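Side-chain contacts in salivary nitrophorin (Cimex lectularius, PDB 2IMQ), which delivers nitric oxide from its heme to the victim of the feeding bed bug, causing vasodilation: residues A[54-57]-A[58-62]; A[90-93]-A[94-97]; A[106-110]-A[111-115]; A[134-137]-A[138-142]. All coordinates share one frame; numbering follows the deposited sequence.

Interaction 1 (A[54-57]-A[58-62]). With HEM (protoporphyrin IX containing Fe), chain B.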
loop_
_atom_site.group_PDB
_atom_site.type_symbol
_atom_site.label_atom_id
_atom_site.label_comp_id
_atom_site.label_asym_id
_atom_site.label_seq_id
_atom_site.Cartn_x
_atom_site.Cartn_y
_atom_site.Cartn_z
ATOM N N PRO A 54 -12.720 15.999 -11.273
ATOM C CA PRO A 54 -12.887 16.833 -10.083
ATOM C C PRO A 54 -11.841 17.960 -9.928
ATOM O O PRO A 54 -12.035 18.857 -9.099
ATOM C CB PRO A 54 -12.762 15.822 -8.928
ATOM C CG PRO A 54 -12.996 14.516 -9.538
ATOM C CD PRO A 54 -12.447 14.594 -10.916
ATOM N N GLN A 55 -10.765 17.911 -10.719
ATOM C CA GLN A 55 -9.617 18.809 -10.564
ATOM C C GLN A 55 -9.147 18.860 -9.117
ATOM O O GLN A 55 -9.159 19.890 -8.465
ATOM C CB GLN A 55 -9.931 20.208 -11.122
ATOM C CG GLN A 55 -10.091 20.201 -12.643
ATOM C CD GLN A 55 -8.816 19.769 -13.352
ATOM O OE1 GLN A 55 -8.820 18.807 -14.136
ATOM N NE2 GLN A 55 -7.711 20.456 -13.048
ATOM N N GLN A 56 -8.744 17.698 -8.617
ATOM C CA GLN A 56 -8.232 17.603 -7.253
ATOM C C GLN A 56 -6.675 17.384 -7.255
ATOM O O GLN A 56 -5.991 17.540 -6.264
ATOM C CB GLN A 56 -9.023 16.529 -6.483
ATOM C CG GLN A 56 -9.073 16.781 -4.987
ATOM C CD GLN A 56 -7.852 16.223 -4.260
ATOM O OE1 GLN A 56 -7.416 16.784 -3.259
ATOM N NE2 GLN A 56 -7.303 15.125 -4.766
ATOM N N GLY A 57 -6.169 16.977 -8.397
ATOM C CA GLY A 57 -4.725 16.899 -8.594
ATOM C C GLY A 57 -3.979 18.104 -8.054
ATOM O O GLY A 57 -3.027 17.935 -7.272
ATOM N N PRO A 58 -4.326 19.330 -8.483
ATOM C CA PRO A 58 -3.655 20.510 -7.953
ATOM C C PRO A 58 -3.560 20.594 -6.424
ATOM O O PRO A 58 -2.485 20.951 -5.926
ATOM C CB PRO A 58 -4.466 21.679 -8.544
ATOM C CG PRO A 58 -4.935 21.162 -9.819
ATOM C CD PRO A 58 -5.265 19.667 -9.571
ATOM N N ALA A 59 -4.641 20.271 -5.689
ATOM C CA ALA A 59 -4.591 20.358 -4.210
ATOM C C ALA A 59 -3.704 19.275 -3.616
ATOM O O ALA A 59 -3.038 19.492 -2.626
ATOM C CB ALA A 59 -5.980 20.287 -3.549
ATOM N N CYS A 60 -3.698 18.113 -4.243
ATOM C CA CYS A 60 -2.853 17.030 -3.790
ATOM C C CYS A 60 -1.408 17.509 -3.834
ATOM O O CYS A 60 -0.680 17.408 -2.857
ATOM C CB CYS A 60 -3.021 15.807 -4.683
ATOM S SG CYS A 60 -4.520 14.965 -4.413
ATOM N N VAL A 61 -1.008 18.053 -4.971
ATOM C CA VAL A 61 0.381 18.469 -5.139
ATOM C C VAL A 61 0.694 19.565 -4.136
ATOM O O VAL A 61 1.652 19.512 -3.422
ATOM C CB VAL A 61 0.645 18.953 -6.588
ATOM C CG1 VAL A 61 2.055 19.472 -6.754
ATOM C CG2 VAL A 61 0.446 17.875 -7.581
ATOM N N LYS A 62 -0.174 20.561 -4.061
ATOM C CA LYS A 62 0.087 21.674 -3.160
ATOM C C LYS A 62 0.263 21.227 -1.727
ATOM O O LYS A 62 1.232 21.592 -1.052
ATOM C CB LYS A 62 -1.053 22.690 -3.254
ATOM C CG LYS A 62 -0.703 24.018 -2.658
ATOM C CD LYS A 62 -1.827 25.009 -2.799
ATOM C CE LYS A 62 -1.382 26.403 -2.415
ATOM N NZ LYS A 62 -0.367 26.970 -3.390
HETATM C CHA HEM B . -1.078 13.579 -7.035
HETATM C CHB HEM B . -2.500 11.402 -2.944
HETATM C CHC HEM B . -7.051 11.453 -4.511
HETATM C CHD HEM B . -5.683 13.306 -8.686
HETATM C C1A HEM B . -1.043 13.025 -5.788
HETATM C C2A HEM B . 0.117 12.882 -4.941
HETATM C C3A HEM B . -0.301 12.240 -3.820
HETATM C C4A HEM B . -1.712 12.002 -3.921
HETATM C CMA HEM B . 0.563 11.894 -2.621
HETATM C CAA HEM B . 1.559 13.358 -5.226
HETATM C CBA HEM B . 1.629 14.738 -4.516
HETATM C CGA HEM B . 2.969 15.419 -4.754
HETATM O O1A HEM B . 3.155 15.989 -5.828
HETATM O O2A HEM B . 3.830 15.449 -3.841
HETATM C C1B HEM B . -3.849 11.250 -3.020
HETATM C C2B HEM B . -4.678 10.685 -1.982
HETATM C C3B HEM B . -5.939 10.698 -2.396
HETATM C C4B HEM B . -5.952 11.286 -3.711
HETATM C CMB HEM B . -4.011 10.229 -0.733
HETATM C CAB HEM B . -7.190 10.198 -1.691
HETATM C CBB HEM B . -7.222 10.045 -0.360
HETATM C C1C HEM B . -7.142 11.990 -5.762
HETATM C C2C HEM B . -8.320 12.098 -6.584
HETATM C C3C HEM B . -7.930 12.676 -7.716
HETATM C C4C HEM B . -6.507 12.816 -7.701
HETATM C CMC HEM B . -9.766 11.817 -6.160
HETATM C CAC HEM B . -8.818 13.044 -8.897
HETATM C CBC HEM B . -9.531 12.134 -9.556
HETATM C C1D HEM B . -4.320 13.493 -8.627
HETATM C C2D HEM B . -3.525 13.942 -9.744
HETATM C C3D HEM B . -2.126 14.057 -9.233
HETATM C C4D HEM B . -2.166 13.640 -7.856
HETATM C CMD HEM B . -4.018 14.285 -11.150
HETATM C CAD HEM B . -0.935 14.500 -10.102
HETATM C CBD HEM B . -1.149 15.978 -10.383
HETATM C CGD HEM B . 0.103 16.595 -10.923
HETATM O O1D HEM B . 0.055 17.835 -11.211
HETATM O O2D HEM B . 1.112 15.843 -11.059
HETATM N NA HEM B . -2.158 12.499 -5.145
HETATM N NB HEM B . -4.652 11.586 -4.074
HETATM N NC HEM B . -6.062 12.405 -6.483
HETATM N ND HEM B . -3.472 13.306 -7.542
HETATM FE FE HEM B . -4.115 12.584 -5.766
#
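The proximal side of the heme pocket is built on the first turn of helix 57-70, where Gln-56 and Gly-57 meet Cys-60 and Val-61. Two backbone hydrogen bonds of the alpha-helical i to i+4 kind open the helix: Cys-60 N to Gln-56 O (3.1 Å) and Val-61 N to Gly-57 O (3.1 Å), both nearly straight. The carboxylate of Asp-52 accepts the backbone N-H groups of Gln-56 and Gly-57. Cys-60 holds SG beside its own backbone N (chi1 -74°), which aims the sulfur at one face of the porphyrin. SG lies 2.8 Å from the heme iron, long for an iron-sulfur bond. The Gln-56 side chain lies under the same face near this sulfur, but it has a second conformer, so its exact contacts are doubtful. Having no side chain, Gly-57 can bring CA within 3.4 Å of HEM C2D, over a pyrrole ring. Val-61 turns CG2 back over the turn, 3.5 Å from Gly-57 O, and the same methyl packs 3.6 Å from HEM CGD of a propionate. The first turn thus lies alongside the heme and presents the sulfur to it, an arrangement typical of a proximal cysteine ligand near the N-terminal end of a helix.

Interaction 2 (A[90-93]-A[94-97])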
loop_
_atom_site.group_PDB
_atom_site.type_symbol
_atom_site.label_atom_id
_atom_site.label_comp_id
_atom_site.label_asym_id
_atom_site.label_seq_id
_atom_site.Cartn_x
_atom_site.Cartn_y
_atom_site.Cartn_z
ATOM N N CYS A 90 11.637 10.591 -0.408
ATOM C CA CYS A 90 12.788 10.208 0.364
ATOM C C CYS A 90 13.455 11.456 0.885
ATOM O O CYS A 90 13.440 12.467 0.205
ATOM C CB CYS A 90 13.761 9.412 -0.502
ATOM S SG CYS A 90 15.288 8.765 0.308
ATOM N N LEU A 91 14.011 11.388 2.077
ATOM C CA LEU A 91 14.770 12.560 2.585
ATOM C C LEU A 91 15.877 12.886 1.606
ATOM O O LEU A 91 16.636 12.006 1.187
ATOM C CB LEU A 91 15.303 12.307 3.979
ATOM C CG LEU A 91 14.297 12.297 5.141
ATOM C CD1 LEU A 91 14.965 11.894 6.398
ATOM C CD2 LEU A 91 13.554 13.590 5.293
ATOM N N GLU A 92 15.933 14.157 1.223
ATOM C CA GLU A 92 16.919 14.622 0.264
ATOM C C GLU A 92 18.359 14.275 0.673
ATOM O O GLU A 92 19.183 13.995 -0.175
ATOM C CB GLU A 92 16.756 16.134 0.104
ATOM C CG GLU A 92 17.865 16.825 -0.662
ATOM C CD GLU A 92 18.031 16.303 -2.062
ATOM O OE1 GLU A 92 17.002 15.900 -2.661
ATOM O OE2 GLU A 92 19.190 16.295 -2.544
ATOM N N LYS A 93 18.643 14.249 1.960
ATOM C CA LYS A 93 20.007 13.953 2.425
ATOM C C LYS A 93 20.541 12.558 2.029
ATOM O O LYS A 93 21.726 12.326 2.047
ATOM C CB LYS A 93 20.114 14.174 3.930
ATOM C CG LYS A 93 19.376 13.168 4.743
ATOM C CD LYS A 93 19.788 13.213 6.187
ATOM C CE LYS A 93 18.814 12.446 7.042
ATOM N NZ LYS A 93 18.932 12.812 8.468
ATOM N N HIS A 94 19.674 11.627 1.626
ATOM C CA HIS A 94 20.131 10.285 1.278
ATOM C C HIS A 94 20.458 10.128 -0.209
ATOM O O HIS A 94 20.982 9.095 -0.632
ATOM C CB HIS A 94 19.040 9.292 1.660
ATOM C CG HIS A 94 18.735 9.270 3.118
ATOM N ND1 HIS A 94 19.709 9.222 4.093
ATOM C CD2 HIS A 94 17.554 9.229 3.770
ATOM C CE1 HIS A 94 19.142 9.158 5.281
ATOM N NE2 HIS A 94 17.830 9.143 5.108
ATOM N N LEU A 95 20.102 11.114 -1.010
ATOM C CA LEU A 95 20.098 10.963 -2.452
ATOM C C LEU A 95 21.467 11.271 -3.073
ATOM O O LEU A 95 22.060 12.311 -2.795
ATOM C CB LEU A 95 19.050 11.845 -3.094
ATOM C CG LEU A 95 17.621 11.617 -2.562
ATOM C CD1 LEU A 95 16.690 12.466 -3.373
ATOM C CD2 LEU A 95 17.148 10.137 -2.576
ATOM N N ASP A 96 21.961 10.320 -3.864
ATOM C CA ASP A 96 23.143 10.539 -4.737
ATOM C C ASP A 96 22.645 10.332 -6.164
ATOM O O ASP A 96 22.339 9.199 -6.591
ATOM C CB ASP A 96 24.286 9.596 -4.381
ATOM C CG ASP A 96 25.532 9.794 -5.291
ATOM O OD1 ASP A 96 25.479 10.624 -6.216
ATOM O OD2 ASP A 96 26.595 9.129 -5.153
ATOM N N GLN A 97 22.491 11.418 -6.904
ATOM C CA GLN A 97 21.931 11.335 -8.248
ATOM C C GLN A 97 22.665 10.389 -9.186
ATOM O O GLN A 97 22.080 9.889 -10.152
ATOM C CB GLN A 97 21.867 12.707 -8.884
ATOM C CG GLN A 97 21.369 12.702 -10.335
ATOM C CD GLN A 97 20.960 14.071 -10.854
ATOM O OE1 GLN A 97 21.665 15.079 -10.634
ATOM N NE2 GLN A 97 19.839 14.115 -11.591
#
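Lys-93 lays its aliphatic chain over one face of the His-94 imidazole, a CH-pi contact between neighbours in sequence. Its CG sits 4.1 Å from the centroid of the His-94 ring, only 12° off the normal, and CE follows at 3.7 Å from His-94 CE1. The lysine reaches this position because CG is set between its backbone N and carbonyl carbon (chi1 70°), with the chain then running extended alongside the ring. Sulfur approaches differently: Cys-90 SG comes to the edge of the imidazole, 5.2 Å from its centroid. Apolar packing continues from there, with Leu-95 CD2 3.7 Å from Cys-90 SG, while Leu-91 CB meets His-94 CD2 obliquely at 3.8 Å. Two successive i to i+3 backbone hydrogen bonds, His-94 N to Leu-91 O and Leu-95 N to Glu-92 O (each 3.1 Å), wind the chain into a short 3-10 turn. The bent chain of Glu-92 brings OE1 back to 3.5 Å from Leu-95 CD1 while it bonds to Thr-74 OG1. His-94 is hydrogen-bonded through NE2 to Asp-38 OD1 and through ND1 to Tyr-125 OH, which fixes the ring's rotation; the nearby aspartate would probably favour a proton on NE2. The turn thus ends strand 84-91, with Cys-90 and Leu-95 both touching Leu-76 of strand 73-80 and Ile-124 of strand 116-124.

Interaction 3 (A[106-110]-A[111-115]); sequences IVTVD and DQKKS
Asp-110 folds its carboxylate into the loop formed by 111-115, within the hairpin that joins antiparallel strands 103-108 and 116-124. A type I beta turn runs from Asp-110 to Lys-113. At its first corner, Asp-111 directs its side chain away and leaves mainly CB against the backbone of Asp-110. Gln-112 follows, its CB beside Asp-110 OD2 while the rest of the chain leads outward. Lys-113 closes the turn with its N on Asp-110 O (3.0 Å). Its backbone is in the left-handed helical region, and its CB lies 4.1 Å from Thr-108 CG2, the two side chains running side by side; NZ makes a weak bond back to Gln-112 O. Next, Lys-114 N bonds to the syn lone pair of Asp-110 OD2 (2.9 Å), and Lys-114 CB packs 3.4 Å from that oxygen. Ser-115 N meets Asp-110 OD1 at 3.0 Å, from 37° above the carboxylate plane. Both grips depend on the aspartate's CG lying between its backbone N and carbonyl carbon (chi1 58°), which turns the carboxylate inward. Ser-115 OG is hydrogen-bonded to Asp-140 and Arg-135, while its CB touches Val-109 CG2 at 3.6 Å. Finally, Ser-115 O receives Val-109 N at 3.0 Å and a CA-H...O contact from Thr-108 CA at 3.3 Å.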
loop_
_atom_site.group_PDB
_atom_site.type_symbol
_atom_site.label_atom_id
_atom_site.label_comp_id
_atom_site.label_asym_id
_atom_site.label_seq_id
_atom_site.Cartn_x
_atom_site.Cartn_y
_atom_site.Cartn_z
ATOM N N ILE A 106 4.812 0.773 -15.251
ATOM C CA ILE A 106 3.403 0.553 -15.120
ATOM C C ILE A 106 3.104 -0.716 -15.896
ATOM O O ILE A 106 3.567 -0.888 -17.049
ATOM C CB ILE A 106 2.622 1.737 -15.719
ATOM C CG1 ILE A 106 2.878 3.018 -14.940
ATOM C CG2 ILE A 106 1.174 1.478 -15.660
ATOM C CD1 ILE A 106 2.244 4.255 -15.518
ATOM N N VAL A 107 2.272 -1.571 -15.298
ATOM C CA VAL A 107 1.826 -2.810 -15.914
ATOM C C VAL A 107 0.315 -2.722 -16.008
ATOM O O VAL A 107 -0.378 -2.455 -15.004
ATOM C CB VAL A 107 2.209 -4.071 -15.109
ATOM C CG1 VAL A 107 1.491 -5.286 -15.688
ATOM C CG2 VAL A 107 3.719 -4.274 -15.115
ATOM N N THR A 108 -0.254 -3.004 -17.156
ATOM C CA THR A 108 -1.693 -3.066 -17.221
ATOM C C THR A 108 -2.104 -4.362 -17.854
ATOM O O THR A 108 -1.434 -4.857 -18.764
ATOM C CB THR A 108 -2.287 -1.841 -17.894
ATOM O OG1 THR A 108 -1.669 -1.633 -19.162
ATOM C CG2 THR A 108 -1.937 -0.576 -17.101
ATOM N N VAL A 109 -3.208 -4.920 -17.374
ATOM C CA VAL A 109 -3.564 -6.280 -17.704
ATOM C C VAL A 109 -4.831 -6.357 -18.568
ATOM O O VAL A 109 -5.114 -7.409 -19.175
ATOM C CB VAL A 109 -3.656 -7.156 -16.436
ATOM C CG1 VAL A 109 -2.301 -7.211 -15.707
ATOM C CG2 VAL A 109 -4.646 -6.621 -15.506
ATOM N N ASP A 110 -5.555 -5.238 -18.679
ATOM C CA ASP A 110 -6.807 -5.169 -19.437
ATOM C C ASP A 110 -6.766 -4.052 -20.502
ATOM O O ASP A 110 -6.029 -3.079 -20.378
ATOM C CB ASP A 110 -7.996 -4.915 -18.490
ATOM C CG ASP A 110 -7.842 -3.625 -17.658
ATOM O OD1 ASP A 110 -6.704 -3.272 -17.262
ATOM O OD2 ASP A 110 -8.810 -2.897 -17.363
ATOM N N ASP A 111 -7.620 -4.142 -21.522
ATOM C CA ASP A 111 -7.586 -3.135 -22.583
ATOM C C ASP A 111 -8.047 -1.720 -22.180
ATOM O O ASP A 111 -7.735 -0.743 -22.843
ATOM C CB ASP A 111 -8.293 -3.647 -23.841
ATOM C CG ASP A 111 -9.822 -3.730 -23.726
ATOM O OD1 ASP A 111 -10.427 -3.393 -22.696
ATOM O OD2 ASP A 111 -10.520 -4.159 -24.662
ATOM N N GLN A 112 -8.729 -1.588 -21.042
ATOM C CA GLN A 112 -9.100 -0.283 -20.550
ATOM C C GLN A 112 -8.074 0.282 -19.567
ATOM O O GLN A 112 -8.246 1.381 -19.053
ATOM C CB GLN A 112 -10.471 -0.355 -19.867
ATOM C CG GLN A 112 -11.626 -0.562 -20.823
ATOM C CD GLN A 112 -12.953 -0.251 -20.168
ATOM O OE1 GLN A 112 -13.183 0.874 -19.679
ATOM N NE2 GLN A 112 -13.823 -1.239 -20.125
ATOM N N LYS A 113 -7.033 -0.501 -19.289
ATOM C CA LYS A 113 -5.942 -0.082 -18.409
ATOM C C LYS A 113 -6.429 0.255 -16.992
ATOM O O LYS A 113 -5.859 1.136 -16.368
ATOM C CB LYS A 113 -5.171 1.155 -18.925
ATOM C CG LYS A 113 -4.634 1.162 -20.371
ATOM C CD LYS A 113 -4.211 2.595 -20.826
ATOM C CE LYS A 113 -5.352 3.640 -20.675
ATOM N NZ LYS A 113 -6.719 3.086 -20.901
ATOM N N LYS A 114 -7.449 -0.465 -16.505
ATOM C CA LYS A 114 -7.982 -0.255 -15.140
ATOM C C LYS A 114 -7.345 -1.129 -14.087
ATOM O O LYS A 114 -7.441 -0.810 -12.909
ATOM C CB LYS A 114 -9.474 -0.477 -15.097
ATOM C CG LYS A 114 -10.264 0.584 -15.872
ATOM C CD LYS A 114 -11.406 1.104 -15.013
ATOM C CE LYS A 114 -12.557 0.133 -14.888
ATOM N NZ LYS A 114 -13.645 0.670 -14.016
ATOM N N SER A 115 -6.732 -2.223 -14.477
ATOM C CA SER A 115 -6.093 -3.163 -13.551
ATOM C C SER A 115 -4.625 -3.379 -13.915
ATOM O O SER A 115 -4.223 -3.207 -15.085
ATOM C CB SER A 115 -6.837 -4.494 -13.570
ATOM O OG SER A 115 -8.156 -4.344 -13.058
#

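Interaction 4 (A[134-137]-A[138-142])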
loop_
_atom_site.group_PDB
_atom_site.type_symbol
_atom_site.label_atom_id
_atom_site.label_comp_id
_atom_site.label_asym_id
_atom_site.label_seq_id
_atom_site.Cartn_x
_atom_site.Cartn_y
_atom_site.Cartn_z
ATOM N N SER A 134 -0.964 -2.294 -6.708
ATOM C CA SER A 134 -1.667 -3.038 -7.714
ATOM C C SER A 134 -3.148 -2.940 -7.481
ATOM O O SER A 134 -3.616 -2.578 -6.391
ATOM C CB SER A 134 -1.192 -4.468 -7.717
ATOM O OG SER A 134 -1.453 -5.085 -6.447
ATOM N N ARG A 135 -3.885 -3.313 -8.508
ATOM C CA ARG A 135 -5.355 -3.175 -8.489
ATOM C C ARG A 135 -5.926 -4.211 -9.430
ATOM O O ARG A 135 -5.487 -4.321 -10.583
ATOM C CB ARG A 135 -5.761 -1.775 -8.958
ATOM C CG ARG A 135 -7.210 -1.436 -8.965
ATOM C CD ARG A 135 -8.026 -2.016 -10.048
ATOM N NE ARG A 135 -9.244 -1.238 -10.170
ATOM C CZ ARG A 135 -10.217 -1.546 -10.991
ATOM N NH1 ARG A 135 -10.061 -2.570 -11.798
ATOM N NH2 ARG A 135 -11.320 -0.807 -11.031
ATOM N N MET A 136 -6.857 -5.002 -8.945
ATOM C CA MET A 136 -7.526 -6.003 -9.775
ATOM C C MET A 136 -9.014 -5.964 -9.444
ATOM O O MET A 136 -9.413 -5.723 -8.299
ATOM C CB MET A 136 -6.994 -7.371 -9.494
ATOM C CG MET A 136 -7.422 -8.437 -10.458
ATOM S SD MET A 136 -6.883 -8.101 -12.115
ATOM C CE MET A 136 -5.107 -8.309 -11.956
ATOM N N SER A 137 -9.836 -6.273 -10.452
ATOM C CA SER A 137 -11.295 -6.401 -10.299
ATOM C C SER A 137 -11.685 -7.842 -10.020
ATOM O O SER A 137 -11.002 -8.739 -10.472
ATOM C CB SER A 137 -11.997 -5.922 -11.598
ATOM O OG SER A 137 -11.741 -6.768 -12.677
ATOM N N ASP A 138 -12.783 -8.078 -9.357
ATOM C CA ASP A 138 -13.274 -9.408 -9.152
ATOM C C ASP A 138 -13.529 -10.131 -10.439
ATOM O O ASP A 138 -13.395 -11.326 -10.493
ATOM C CB ASP A 138 -14.596 -9.326 -8.389
ATOM C CG ASP A 138 -14.413 -9.286 -6.919
ATOM O OD1 ASP A 138 -13.282 -9.310 -6.445
ATOM O OD2 ASP A 138 -15.364 -9.352 -6.133
ATOM N N GLU A 139 -13.916 -9.422 -11.482
ATOM C CA GLU A 139 -14.512 -10.065 -12.689
ATOM C C GLU A 139 -13.455 -10.363 -13.779
ATOM O O GLU A 139 -13.698 -11.146 -14.667
ATOM C CB GLU A 139 -15.763 -9.236 -13.140
ATOM C CG GLU A 139 -16.952 -9.220 -12.136
ATOM C CD GLU A 139 -18.242 -8.397 -12.477
ATOM O OE1 GLU A 139 -19.235 -8.273 -11.636
ATOM O OE2 GLU A 139 -18.309 -7.855 -13.603
ATOM N N ASP A 140 -12.250 -9.812 -13.633
ATOM C CA ASP A 140 -11.204 -9.892 -14.617
ATOM C C ASP A 140 -10.648 -11.272 -14.950
ATOM O O ASP A 140 -10.434 -12.055 -14.014
ATOM C CB ASP A 140 -9.989 -9.054 -14.056
ATOM C CG ASP A 140 -10.091 -7.540 -14.319
ATOM O OD1 ASP A 140 -9.297 -6.787 -13.688
ATOM O OD2 ASP A 140 -10.885 -7.015 -15.151
ATOM N N VAL A 141 -10.359 -11.550 -16.218
ATOM C CA VAL A 141 -9.521 -12.595 -16.656
ATOM C C VAL A 141 -8.139 -12.062 -16.431
ATOM O O VAL A 141 -7.911 -10.891 -16.725
ATOM C CB VAL A 141 -9.761 -12.776 -18.213
ATOM C CG1 VAL A 141 -8.765 -13.693 -18.813
ATOM C CG2 VAL A 141 -11.235 -13.209 -18.522
ATOM N N THR A 142 -7.201 -12.907 -16.007
ATOM C CA THR A 142 -5.942 -12.512 -15.485
ATOM C C THR A 142 -4.848 -13.550 -15.823
ATOM O O THR A 142 -5.176 -14.748 -16.015
ATOM C CB THR A 142 -6.056 -12.369 -13.940
ATOM O OG1 THR A 142 -6.563 -13.583 -13.320
ATOM C CG2 THR A 142 -7.156 -11.346 -13.453
#
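Met-136 and Ser-137 meet Asp-140 and Thr-142 where the chain leaves strand 127-135 of the five-stranded sheet and curls back as an irregular loop. The tight part centres on the methionine sulfur. Bends at chi2 (61°) and chi3 fold the Met-136 chain over, so that SD approaches Asp-140 OD1 at 3.2 Å and Thr-142 CG2 at 3.5 Å, with CE also against that methyl at 4.0 Å. The threonine points its methyl inward and gives its hydroxyl to Thr-146. Ser-137 and Asp-140 join through side chain and backbone, but weakly: Ser-137 N reaches Asp-140 OD1, whose main partner is Ser-115, at 3.3 Å, and the return bond from Asp-140 N to Ser-137 OG is doubtful because that hydroxyl is too close to the carboxylate in the model. The other side is looser. Exposed Glu-139 turns away, and Asp-138 keeps CB 3.7 Å from Ser-137 C while its OD1 is hydrogen-bonded to Asn-173. Two opposite charges nearby stay apart, Arg-135 NH1 lying 4.7 Å from Asp-140 OD1.

Overall arrangement
The four contacts follow one another along the chain without overlap, at elements of a DNase I-like beta-sandwich. Interaction 1 starts helix 57-70 at the heme; interaction 2 ends strand 84-91 of the six-stranded sheet, with centres about 25 Å apart. Interactions 3 and 4 lie at strands 103-108 and 127-135 of the five-stranded sheet, their centres only about 9 Å apart. They touch directly, Ser-115 OG lying 2.8 Å from Asp-140 OD1 and 2.9 Å from Arg-135 NH1, probable hydrogen bonds that tie the two loops together. Interactions 2 and 4 are the most distant, about 36 Å between centres. Interaction 1 alone carries the iron ligand; the other three lie at strand ends and loops away from the heme-binding site.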